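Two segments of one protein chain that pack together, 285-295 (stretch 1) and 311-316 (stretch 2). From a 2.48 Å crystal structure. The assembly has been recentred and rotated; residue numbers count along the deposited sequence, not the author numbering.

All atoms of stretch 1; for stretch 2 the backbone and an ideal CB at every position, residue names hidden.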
# COMPACT_ATOMS: atom_id res chain seq x y z
N LEU A 285 -21.77 4.85 11.04
CA LEU A 285 -20.46 4.53 10.52
C LEU A 285 -19.34 4.85 11.55
O LEU A 285 -18.65 3.96 12.00
CB LEU A 285 -20.24 5.20 9.15
CG LEU A 285 -19.02 4.71 8.38
CD1 LEU A 285 -19.06 3.16 8.22
CD2 LEU A 285 -18.90 5.40 7.00
N ALA A 286 -19.21 6.10 11.97
CA ALA A 286 -18.24 6.48 13.01
C ALA A 286 -18.27 5.62 14.29
O ALA A 286 -17.23 5.33 14.86
CB ALA A 286 -18.40 7.95 13.36
N ALA A 287 -19.45 5.23 14.76
CA ALA A 287 -19.58 4.39 15.98
C ALA A 287 -18.95 3.04 15.72
O ALA A 287 -18.36 2.47 16.63
CB ALA A 287 -21.05 4.21 16.41
N GLU A 288 -19.10 2.54 14.48
CA GLU A 288 -18.56 1.26 14.05
C GLU A 288 -17.02 1.30 13.92
O GLU A 288 -16.33 0.30 14.10
CB GLU A 288 -19.13 0.87 12.67
CG GLU A 288 -20.61 0.59 12.61
CD GLU A 288 -21.04 -0.70 13.34
OE1 GLU A 288 -21.33 -1.71 12.65
OE2 GLU A 288 -21.14 -0.70 14.60
N LEU A 289 -16.52 2.48 13.56
CA LEU A 289 -15.15 2.71 13.31
C LEU A 289 -14.39 3.10 14.57
O LEU A 289 -13.17 2.93 14.62
CB LEU A 289 -15.01 3.80 12.27
CG LEU A 289 -15.44 3.46 10.85
CD1 LEU A 289 -14.90 4.49 9.87
CD2 LEU A 289 -14.98 2.08 10.50
N GLY A 290 -15.10 3.56 15.60
CA GLY A 290 -14.50 3.94 16.87
C GLY A 290 -14.04 5.38 16.87
O GLY A 290 -13.17 5.75 17.68
N ILE A 291 -14.59 6.18 15.96
CA ILE A 291 -14.30 7.63 15.83
C ILE A 291 -15.37 8.43 16.60
O ILE A 291 -16.58 8.24 16.37
CB ILE A 291 -14.34 8.07 14.34
CG1 ILE A 291 -13.38 7.22 13.48
CG2 ILE A 291 -14.01 9.57 14.18
CD1 ILE A 291 -11.90 7.19 14.02
N PRO A 292 -14.95 9.31 17.51
CA PRO A 292 -15.95 10.21 18.13
C PRO A 292 -16.37 11.35 17.21
O PRO A 292 -15.71 11.63 16.23
CB PRO A 292 -15.18 10.78 19.34
CG PRO A 292 -13.71 10.71 18.94
CD PRO A 292 -13.59 9.52 18.02
N ILE A 293 -17.42 12.08 17.56
CA ILE A 293 -18.01 13.10 16.69
C ILE A 293 -18.30 14.29 17.55
O ILE A 293 -18.70 14.11 18.70
CB ILE A 293 -19.35 12.61 16.02
CG1 ILE A 293 -19.03 11.66 14.85
CG2 ILE A 293 -20.26 13.76 15.56
CD1 ILE A 293 -20.26 11.08 14.15
N SER A 294 -18.05 15.50 17.03
CA SER A 294 -18.54 16.70 17.72
C SER A 294 -19.57 17.37 16.85
O SER A 294 -19.49 17.31 15.67
CB SER A 294 -17.44 17.64 18.18
OG SER A 294 -16.66 17.99 17.05
N ILE A 295 -20.61 17.91 17.47
CA ILE A 295 -21.62 18.71 16.79
C ILE A 295 -21.27 20.22 16.87
O ILE A 295 -21.11 20.79 17.97
CB ILE A 295 -22.99 18.46 17.44
CG1 ILE A 295 -23.23 16.93 17.58
CG2 ILE A 295 -24.09 19.30 16.74
CD1 ILE A 295 -23.69 16.13 16.39
N UNK A 311 -24.14 7.95 20.56
CA UNK A 311 -23.32 7.66 21.76
C UNK A 311 -21.87 8.20 21.69
O UNK A 311 -21.27 8.46 22.73
CB UNK A 311 -23.27 6.15 21.98
N UNK A 312 -21.31 8.37 20.48
CA UNK A 312 -19.93 8.86 20.31
C UNK A 312 -19.79 10.37 20.37
O UNK A 312 -18.70 10.89 20.03
CB UNK A 312 -19.37 8.37 18.97
N UNK A 313 -20.87 11.08 20.77
CA UNK A 313 -20.85 12.55 20.84
C UNK A 313 -20.84 12.97 22.29
O UNK A 313 -21.72 12.55 23.06
CB UNK A 313 -22.05 13.16 20.11
N UNK A 314 -19.85 13.79 22.65
CA UNK A 314 -19.83 14.38 23.99
C UNK A 314 -19.97 15.91 24.02
O UNK A 314 -20.28 16.48 25.06
CB UNK A 314 -18.53 13.99 24.69
N UNK A 315 -19.78 16.57 22.87
CA UNK A 315 -19.75 18.05 22.79
C UNK A 315 -20.61 18.68 21.69
O UNK A 315 -20.67 18.21 20.57
CB UNK A 315 -18.30 18.50 22.58
N UNK A 316 -21.26 19.76 22.04
CA UNK A 316 -22.06 20.55 21.11
C UNK A 316 -21.61 22.02 21.16
O UNK A 316 -21.41 22.58 22.23
CB UNK A 316 -23.55 20.43 21.44

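Stretch 1 offers the end of a helix, a turn through Gly290, and a short strand, Ile293 to Ile295, along which stretch 2 runs roughly parallel. The two hydrogen bonds across the stretches are backbone to backbone and do not specify side chains; the selection comes from 312 and from the isoleucine face.

At position 311 the CB points sideways, with nothing of stretch 1 within 5.5 Å. The phi near -76° would admit proline, but many residues would do. The deposited residue is Pro311, whose ring adds little to the contact.

Position 312 is the most demanding. Its CB points toward stretch 1, 3.8 Å from Ile291 O and 4.0 Å from Pro292 CA, and beyond it a channel leads to the methyls of Ala286 and Ala287 and the side chain of Ile293. The small alanines leave room for a long, slender chain; methionine, glutamine or glutamate could be considered. The deposited residue is Glu312, and the 3.0 Å bond from Ile293 N to Glu312 O anchors the start of the pairing. Its chi1 is p and its chi2 lies between wells, a bent path that brings OE2 to 3.6 Å from both Ala286 CB and Ile293 CD1. Ala287 N lies 3.4 Å from Glu312 OE2, but the angle is too poor for a hydrogen bond, so stretch 1 accounts for the reach of the side chain but not for its charge.

Position 313 has extended backbone angles and a CB on the same face as Ile293 and Ile295, 4.7 Å from Ile295 CG1. Beta-branched or other aliphatic residues suit it. Val313 fills it, with CG2 3.8 Å from Ile293 CG2 and CG1 3.7 Å from Ile295 CG1, bridging the two isoleucines.

Position 314 points sideways into space free of stretch 1, so polar residues are as welcome as any. It is Glu314. Its backbone matters more: a water donates to Ile293 O at 2.6 Å and accepts from Glu314 N at 3.2 Å.

At 315 the CB points sideways, 4.6 Å from Ser294 CB, and stretch 1 leaves the size of the side chain open, so small or large, polar or apolar residues would do. Trp315's indole leads away from stretch 1, while its carbonyl does the pairing: Ile295 N donates to Trp315 O at 3.1 Å.

Position 316 returns to the isoleucine face, its CB 4.3 Å from Ile295 O; an aliphatic residue is the natural choice. Leu316 touches lightly, CD1 4.5 Å from Ile295 CG2, and its CA makes a CA-H...O contact of 3.3 Å with Ile295 O.

Stretch 2, residues 311-316: PEVEWL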
# COMPACT_ATOMS: atom_id res chain seq x y z
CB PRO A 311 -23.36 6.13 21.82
CG PRO A 311 -23.39 5.73 20.30
CD PRO A 311 -24.30 6.75 19.69
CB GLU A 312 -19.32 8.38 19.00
CG GLU A 312 -19.83 9.01 17.78
CD GLU A 312 -20.92 8.23 17.15
OE1 GLU A 312 -21.83 7.77 17.86
OE2 GLU A 312 -20.89 8.07 15.93
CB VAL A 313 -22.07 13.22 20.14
CG1 VAL A 313 -22.00 14.71 20.33
CG2 VAL A 313 -22.18 12.84 18.68
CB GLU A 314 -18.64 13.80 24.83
CG GLU A 314 -17.42 14.67 25.06
CD GLU A 314 -16.44 14.11 26.15
OE1 GLU A 314 -16.60 14.45 27.36
OE2 GLU A 314 -15.50 13.37 25.78
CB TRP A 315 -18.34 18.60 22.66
CG TRP A 315 -17.44 18.34 23.80
CD1 TRP A 315 -16.47 17.37 23.89
CD2 TRP A 315 -17.37 19.10 25.05
NE1 TRP A 315 -15.82 17.47 25.13
CE2 TRP A 315 -16.35 18.51 25.85
CE3 TRP A 315 -18.07 20.22 25.55
CZ2 TRP A 315 -16.00 19.02 27.14
CZ3 TRP A 315 -17.77 20.69 26.85
CH2 TRP A 315 -16.72 20.10 27.62
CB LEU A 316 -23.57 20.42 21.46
CG LEU A 316 -24.47 21.42 20.72
CD1 LEU A 316 -25.84 20.89 20.56
CD2 LEU A 316 -24.49 22.78 21.53
O HOH W 1 -17.75 15.35 20.81
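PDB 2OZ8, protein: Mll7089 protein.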